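Long-range contact in regulator of G-protein signalling 3 isoform 1 (Homo sapiens, PDB 2F5Y), which probably recruits the C-terminal tails of partner proteins through its PDZ domain, within a regulator of heterotrimeric G-protein signalling: residues Q6-F18 with A30-L42. Residues are numbered along the deposited sequence; the frame is centred on the assembly and turned at random.
Sequences QITIPRGKDGFGF and AVDSGGPAERAGL. With SO4 (sulfate ion), chain C.
F18 and L42 cross at about a right angle, with L42 CD2 over one face of the ring, 3.7 Å from its centroid and 19° off the normal. A chi1 of 72° puts F18 CG between the backbone N and carbonyl carbon, turning the ring toward L42; A37 CB comes in obliquely to CD1, at 3.7 Å. An alanine in place of this phenylalanine would probably open a gap beneath L42 CD2 and leave that methyl without its aromatic face. I9 extends this apolar core from strand 6-10: its CG2 meets P36 CB at 3.5 Å, while CG1 packs on A40 CB. The margin is polar and wetter. A water there gives to D32 O and accepts from E38 N, and a sulfate, probably from the crystallisation liquor, links K13 N with R39 NH2. D32 N gives G17 O a straight bond (2.8 Å, 178°), tying the loop to the residue after strand 27-31. Apolar side chains thus join helix 36-40 to strand 6-10 and F18, whereas P36 and A37 lie on the backbone of G15-F18, A37 N giving F16 O a weak bond (3.0 Å); this GFGF loop probably receives a peptide's terminal carboxylate, as in other PDZ domains.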
ATOM      1  N   GLN A   6       6.907  -7.891  -1.249  1.00 36.40           N
ATOM      2  CA  GLN A   6       7.370  -6.526  -1.252  1.00 36.44           C
ATOM      3  C   GLN A   6       6.980  -5.910  -2.602  1.00 38.97           C
ATOM      4  O   GLN A   6       7.386  -6.411  -3.643  1.00 41.69           O
ATOM      5  CB  GLN A   6       8.882  -6.507  -1.074  1.00 36.49           C
ATOM      6  CG  GLN A   6       9.495  -5.126  -1.174  1.00 38.57           C
ATOM      7  CD  GLN A   6      10.990  -5.181  -1.126  1.00 45.34           C
ATOM      8  OE1 GLN A   6      11.640  -5.471  -2.132  1.00 51.75           O
ATOM      9  NE2 GLN A   6      11.554  -4.926   0.051  1.00 36.16           N
ATOM     10  N   ILE A   7       6.219  -4.823  -2.569  1.00 41.75           N
ATOM     11  CA  ILE A   7       5.661  -4.194  -3.764  1.00 43.24           C
ATOM     12  C   ILE A   7       6.207  -2.767  -3.858  1.00 46.71           C
ATOM     13  O   ILE A   7       6.025  -1.974  -2.922  1.00 41.24           O
ATOM     14  CB  ILE A   7       4.118  -4.115  -3.675  1.00 46.74           C
ATOM     15  CG1 ILE A   7       3.500  -5.495  -3.407  1.00 39.65           C
ATOM     16  CG2 ILE A   7       3.515  -3.483  -4.954  1.00 50.05           C
ATOM     17  CD1 ILE A   7       3.715  -6.512  -4.505  1.00 38.51           C
ATOM     18  N   THR A   8       6.858  -2.445  -4.982  1.00 46.37           N
ATOM     19  CA  THR A   8       7.503  -1.131  -5.191  1.00 48.48           C
ATOM     20  C   THR A   8       6.680  -0.327  -6.201  1.00 47.36           C
ATOM     21  O   THR A   8       6.565  -0.703  -7.360  1.00 52.56           O
ATOM     22  CB  THR A   8       8.977  -1.264  -5.714  1.00 46.94           C
ATOM     23  OG1 THR A   8       9.785  -1.959  -4.751  1.00 53.53           O
ATOM     24  CG2 THR A   8       9.598   0.102  -5.962  1.00 49.40           C
ATOM     25  N   ILE A   9       6.110   0.783  -5.755  1.00 47.30           N
ATOM     26  CA  ILE A   9       5.201   1.550  -6.582  1.00 46.44           C
ATOM     27  C   ILE A   9       5.745   2.940  -6.750  1.00 47.31           C
ATOM     28  O   ILE A   9       5.724   3.715  -5.803  1.00 48.15           O
ATOM     29  CB  ILE A   9       3.825   1.685  -5.951  1.00 46.06           C
ATOM     30  CG1 ILE A   9       3.330   0.329  -5.449  1.00 46.03           C
ATOM     31  CG2 ILE A   9       2.855   2.323  -6.967  1.00 42.62           C
ATOM     32  CD1 ILE A   9       2.176   0.435  -4.462  1.00 48.02           C
ATOM     33  N   PRO A  10       6.243   3.262  -7.951  1.00 48.07           N
ATOM     34  CA  PRO A  10       6.591   4.655  -8.252  1.00 46.52           C
ATOM     35  C   PRO A  10       5.336   5.518  -8.347  1.00 48.21           C
ATOM     36  O   PRO A  10       4.269   5.028  -8.713  1.00 55.25           O
ATOM     37  CB  PRO A  10       7.322   4.576  -9.600  1.00 41.83           C
ATOM     38  CG  PRO A  10       7.612   3.106  -9.820  1.00 47.48           C
ATOM     39  CD  PRO A  10       6.535   2.359  -9.074  1.00 48.28           C
ATOM     40  N   ARG A  11       5.473   6.780  -7.976  1.00 45.01           N
ATOM     41  CA  ARG A  11       4.394   7.738  -8.034  1.00 43.55           C
ATOM     42  C   ARG A  11       4.002   7.988  -9.495  1.00 44.37           C
ATOM     43  O   ARG A  11       4.863   8.195 -10.353  1.00 45.14           O
ATOM     44  CB  ARG A  11       4.850   9.034  -7.350  1.00 45.24           C
ATOM     45  CG  ARG A  11       3.899  10.186  -7.435  1.00 46.96           C
ATOM     46  CD  ARG A  11       4.408  11.350  -6.619  1.00 55.07           C
ATOM     47  NE  ARG A  11       4.157  11.175  -5.191  1.00 57.93           N
ATOM     48  CZ  ARG A  11       2.987  11.401  -4.603  1.00 56.20           C
ATOM     49  NH1 ARG A  11       2.856  11.222  -3.292  1.00 53.57           N
ATOM     50  NH2 ARG A  11       1.940  11.794  -5.315  1.00 71.04           N
ATOM     51  N   GLY A  12       2.702   7.965  -9.765  1.00 40.25           N
ATOM     52  CA  GLY A  12       2.172   8.249 -11.083  1.00 39.60           C
ATOM     53  C   GLY A  12       1.620   9.657 -11.201  1.00 40.96           C
ATOM     54  O   GLY A  12       1.942  10.534 -10.402  1.00 45.47           O
ATOM     55  N   LYS A  13       0.786   9.864 -12.213  1.00 42.67           N
ATOM     56  CA  LYS A  13       0.204  11.171 -12.505  1.00 45.51           C
ATOM     57  C   LYS A  13      -0.715  11.673 -11.386  1.00 49.68           C
ATOM     58  O   LYS A  13      -0.766  12.879 -11.117  1.00 52.50           O
ATOM     59  CB  LYS A  13      -0.565  11.116 -13.833  1.00 42.61           C
ATOM     60  CG  LYS A  13      -1.265  12.402 -14.231  1.00 40.14           C
ATOM     61  CD  LYS A  13      -0.276  13.500 -14.585  1.00 52.06           C
ATOM     62  CE  LYS A  13      -0.962  14.661 -15.303  1.00 52.01           C
ATOM     63  NZ  LYS A  13       0.007  15.497 -16.074  1.00 60.80           N
ATOM     64  N   ASP A  14      -1.445  10.758 -10.755  1.00 50.90           N
ATOM     65  CA  ASP A  14      -2.330  11.118  -9.652  1.00 54.33           C
ATOM     66  C   ASP A  14      -2.167  10.131  -8.501  1.00 55.15           C
ATOM     67  O   ASP A  14      -3.076   9.364  -8.168  1.00 58.12           O
ATOM     68  CB  ASP A  14      -3.783  11.185 -10.132  1.00 57.41           C
ATOM     69  CG  ASP A  14      -4.674  12.000  -9.197  1.00 70.39           C
ATOM     70  OD1 ASP A  14      -4.831  11.613  -8.020  1.00 77.61           O
ATOM     71  OD2 ASP A  14      -5.227  13.028  -9.645  1.00 87.59           O
ATOM     72  N   GLY A  15      -0.992  10.153  -7.890  1.00 50.94           N
ATOM     73  CA  GLY A  15      -0.731   9.296  -6.753  1.00 47.50           C
ATOM     74  C   GLY A  15      -0.374   7.885  -7.173  1.00 43.02           C
ATOM     75  O   GLY A  15       0.212   7.680  -8.225  1.00 44.27           O
ATOM     76  N   PHE A  16      -0.756   6.918  -6.346  1.00 44.67           N
ATOM     77  CA  PHE A  16      -0.298   5.534  -6.471  1.00 46.63           C
ATOM     78  C   PHE A  16      -1.380   4.542  -6.895  1.00 44.92           C
ATOM     79  O   PHE A  16      -1.100   3.352  -7.018  1.00 50.24           O
ATOM     80  CB  PHE A  16       0.332   5.086  -5.138  1.00 45.84           C
ATOM     81  CG  PHE A  16       1.479   5.966  -4.687  1.00 46.46           C
ATOM     82  CD1 PHE A  16       1.242   7.097  -3.925  1.00 46.78           C
ATOM     83  CD2 PHE A  16       2.787   5.667  -5.050  1.00 48.52           C
ATOM     84  CE1 PHE A  16       2.284   7.912  -3.520  1.00 41.25           C
ATOM     85  CE2 PHE A  16       3.843   6.469  -4.645  1.00 46.23           C
ATOM     86  CZ  PHE A  16       3.595   7.594  -3.885  1.00 49.52           C
ATOM     87  N   GLY A  17      -2.607   5.012  -7.079  1.00 43.79           N
ATOM     88  CA  GLY A  17      -3.673   4.215  -7.698  1.00 42.71           C
ATOM     89  C   GLY A  17      -4.247   3.072  -6.875  1.00 42.59           C
ATOM     90  O   GLY A  17      -4.556   2.005  -7.413  1.00 39.13           O
ATOM     91  N   PHE A  18      -4.384   3.282  -5.571  1.00 46.63           N
ATOM     92  CA  PHE A  18      -5.065   2.312  -4.712  1.00 47.19           C
ATOM     93  C   PHE A  18      -5.730   2.948  -3.502  1.00 49.70           C
ATOM     94  O   PHE A  18      -5.395   4.069  -3.110  1.00 48.39           O
ATOM     95  CB  PHE A  18      -4.118   1.199  -4.259  1.00 47.26           C
ATOM     96  CG  PHE A  18      -3.093   1.626  -3.233  1.00 45.87           C
ATOM     97  CD1 PHE A  18      -1.899   2.220  -3.627  1.00 46.98           C
ATOM     98  CD2 PHE A  18      -3.304   1.394  -1.876  1.00 47.15           C
ATOM     99  CE1 PHE A  18      -0.956   2.595  -2.687  1.00 51.84           C
ATOM    100  CE2 PHE A  18      -2.354   1.783  -0.928  1.00 48.73           C
ATOM    101  CZ  PHE A  18      -1.183   2.362  -1.338  1.00 46.38           C
ATOM    102  N   ALA A  30      -8.910  -1.509  -2.703  1.00 40.53           N
ATOM    103  CA  ALA A  30      -8.946  -1.712  -4.139  1.00 43.69           C
ATOM    104  C   ALA A  30      -7.703  -1.117  -4.768  1.00 42.06           C
ATOM    105  O   ALA A  30      -6.906  -0.418  -4.110  1.00 42.93           O
ATOM    106  CB  ALA A  30     -10.223  -1.085  -4.757  1.00 39.51           C
ATOM    107  N   VAL A  31      -7.561  -1.421  -6.048  1.00 43.49           N
ATOM    108  CA  VAL A  31      -6.420  -1.047  -6.856  1.00 46.40           C
ATOM    109  C   VAL A  31      -7.046  -0.588  -8.170  1.00 48.09           C
ATOM    110  O   VAL A  31      -7.932  -1.260  -8.681  1.00 41.89           O
ATOM    111  CB  VAL A  31      -5.496  -2.291  -7.068  1.00 49.34           C
ATOM    112  CG1 VAL A  31      -4.760  -2.219  -8.368  1.00 55.92           C
ATOM    113  CG2 VAL A  31      -4.510  -2.451  -5.895  1.00 42.12           C
ATOM    114  N   ASP A  32      -6.621   0.559  -8.692  1.00 46.68           N
ATOM    115  CA  ASP A  32      -7.218   1.111  -9.904  1.00 48.15           C
ATOM    116  C   ASP A  32      -6.705   0.357 -11.119  1.00 48.14           C
ATOM    117  O   ASP A  32      -5.516   0.063 -11.217  1.00 52.14           O
ATOM    118  CB  ASP A  32      -6.880   2.597 -10.051  1.00 53.20           C
ATOM    119  CG  ASP A  32      -7.263   3.420  -8.822  1.00 57.57           C
ATOM    120  OD1 ASP A  32      -7.703   2.838  -7.803  1.00 75.18           O
ATOM    121  OD2 ASP A  32      -7.123   4.659  -8.883  1.00 69.87           O
ATOM    122  N   SER A  33      -7.595   0.047 -12.047  1.00 46.84           N
ATOM    123  CA  SER A  33      -7.198  -0.706 -13.236  1.00 51.43           C
ATOM    124  C   SER A  33      -6.194   0.081 -14.077  1.00 48.23           C
ATOM    125  O   SER A  33      -6.494   1.167 -14.568  1.00 45.15           O
ATOM    126  CB  SER A  33      -8.407  -1.102 -14.088  1.00 49.49           C
ATOM    127  OG  SER A  33      -8.237  -2.429 -14.554  1.00 56.57           O
ATOM    128  N   GLY A  34      -4.995  -0.474 -14.212  1.00 49.37           N
ATOM    129  CA  GLY A  34      -3.927   0.148 -14.981  1.00 50.86           C
ATOM    130  C   GLY A  34      -3.198   1.283 -14.278  1.00 49.77           C
ATOM    131  O   GLY A  34      -2.469   2.020 -14.924  1.00 51.73           O
ATOM    132  N   GLY A  35      -3.384   1.434 -12.968  1.00 49.71           N
ATOM    133  CA  GLY A  35      -2.694   2.484 -12.208  1.00 45.01           C
ATOM    134  C   GLY A  35      -1.350   1.984 -11.722  1.00 44.99           C
ATOM    135  O   GLY A  35      -1.032   0.814 -11.911  1.00 40.63           O
ATOM    136  N   PRO A  36      -0.559   2.857 -11.065  1.00 49.29           N
ATOM    137  CA  PRO A  36       0.747   2.451 -10.556  1.00 43.59           C
ATOM    138  C   PRO A  36       0.729   1.178  -9.720  1.00 42.59           C
ATOM    139  O   PRO A  36       1.557   0.311  -9.939  1.00 45.39           O
ATOM    140  CB  PRO A  36       1.176   3.649  -9.718  1.00 44.86           C
ATOM    141  CG  PRO A  36       0.489   4.799 -10.344  1.00 45.35           C
ATOM    142  CD  PRO A  36      -0.827   4.280 -10.772  1.00 47.10           C
ATOM    143  N   ALA A  37      -0.212   1.064  -8.782  1.00 45.29           N
ATOM    144  CA  ALA A  37      -0.259  -0.065  -7.851  1.00 39.18           C
ATOM    145  C   ALA A  37      -0.604  -1.405  -8.521  1.00 44.64           C
ATOM    146  O   ALA A  37      -0.010  -2.430  -8.193  1.00 46.82           O
ATOM    147  CB  ALA A  37      -1.234   0.227  -6.727  1.00 41.74           C
ATOM    148  N   GLU A  38      -1.546  -1.406  -9.459  1.00 42.55           N
ATOM    149  CA  GLU A  38      -1.943  -2.648 -10.113  1.00 44.73           C
ATOM    150  C   GLU A  38      -0.762  -3.268 -10.845  1.00 43.61           C
ATOM    151  O   GLU A  38      -0.477  -4.457 -10.711  1.00 42.29           O
ATOM    152  CB  GLU A  38      -3.069  -2.414 -11.127  1.00 45.48           C
ATOM    153  CG  GLU A  38      -3.718  -3.720 -11.624  1.00 51.60           C
ATOM    154  CD  GLU A  38      -4.473  -3.559 -12.930  1.00 55.68           C
ATOM    155  OE1 GLU A  38      -3.902  -2.979 -13.881  1.00 69.47           O
ATOM    156  OE2 GLU A  38      -5.633  -4.015 -13.016  1.00 69.52           O
ATOM    157  N   ARG A  39      -0.084  -2.472 -11.656  1.00 45.96           N
ATOM    158  CA  ARG A  39       0.964  -3.041 -12.484  1.00 44.32           C
ATOM    159  C   ARG A  39       2.242  -3.322 -11.691  1.00 42.66           C
ATOM    160  O   ARG A  39       3.017  -4.195 -12.073  1.00 44.12           O
ATOM    161  CB  ARG A  39       1.191  -2.219 -13.742  1.00 43.45           C
ATOM    162  CG  ARG A  39       1.668  -0.866 -13.489  1.00 46.00           C
ATOM    163  CD  ARG A  39       1.857  -0.129 -14.762  1.00 33.56           C
ATOM    164  NE  ARG A  39       2.319   1.206 -14.421  1.00 44.45           N
ATOM    165  CZ  ARG A  39       1.575   2.305 -14.440  1.00 38.87           C
ATOM    166  NH1 ARG A  39       0.310   2.285 -14.857  1.00 46.12           N
ATOM    167  NH2 ARG A  39       2.120   3.444 -14.066  1.00 44.07           N
ATOM    168  N   ALA A  40       2.419  -2.629 -10.569  1.00 41.71           N
ATOM    169  CA  ALA A  40       3.417  -3.001  -9.557  1.00 44.10           C
ATOM    170  C   ALA A  40       3.144  -4.374  -8.918  1.00 48.13           C
ATOM    171  O   ALA A  40       4.082  -5.038  -8.458  1.00 51.76           O
ATOM    172  CB  ALA A  40       3.506  -1.921  -8.448  1.00 36.84           C
ATOM    173  N   GLY A  41       1.873  -4.782  -8.861  1.00 45.79           N
ATOM    174  CA  GLY A  41       1.487  -6.075  -8.272  1.00 41.01           C
ATOM    175  C   GLY A  41       0.655  -6.020  -6.982  1.00 41.71           C
ATOM    176  O   GLY A  41       0.279  -7.055  -6.449  1.00 40.76           O
ATOM    177  N   LEU A  42       0.339  -4.832  -6.474  1.00 41.77           N
ATOM    178  CA  LEU A  42      -0.573  -4.727  -5.330  1.00 40.93           C
ATOM    179  C   LEU A  42      -1.943  -5.303  -5.701  1.00 42.34           C
ATOM    180  O   LEU A  42      -2.336  -5.293  -6.860  1.00 43.65           O
ATOM    181  CB  LEU A  42      -0.721  -3.267  -4.909  1.00 41.31           C
ATOM    182  CG  LEU A  42      -1.146  -2.948  -3.480  1.00 45.31           C
ATOM    183  CD1 LEU A  42      -0.075  -3.371  -2.503  1.00 40.24           C
ATOM    184  CD2 LEU A  42      -1.434  -1.469  -3.361  1.00 40.06           C
TER
HETATM  185  S   SO4 C   1      -0.102   6.609 -14.060  1.00 61.64           S
HETATM  186  O1  SO4 C   1      -0.466   7.467 -12.931  1.00 65.44           O
HETATM  187  O2  SO4 C   1      -0.905   5.394 -13.956  1.00 56.85           O
HETATM  188  O3  SO4 C   1      -0.384   7.314 -15.307  1.00 78.14           O
HETATM  189  O4  SO4 C   1       1.318   6.270 -14.082  1.00 53.06           O
HETATM  190  O   HOH W   1       6.454  -4.486  -7.269  1.00 38.10           O
HETATM  191  O   HOH W   2      -3.564   1.004  -9.485  1.00 27.14           O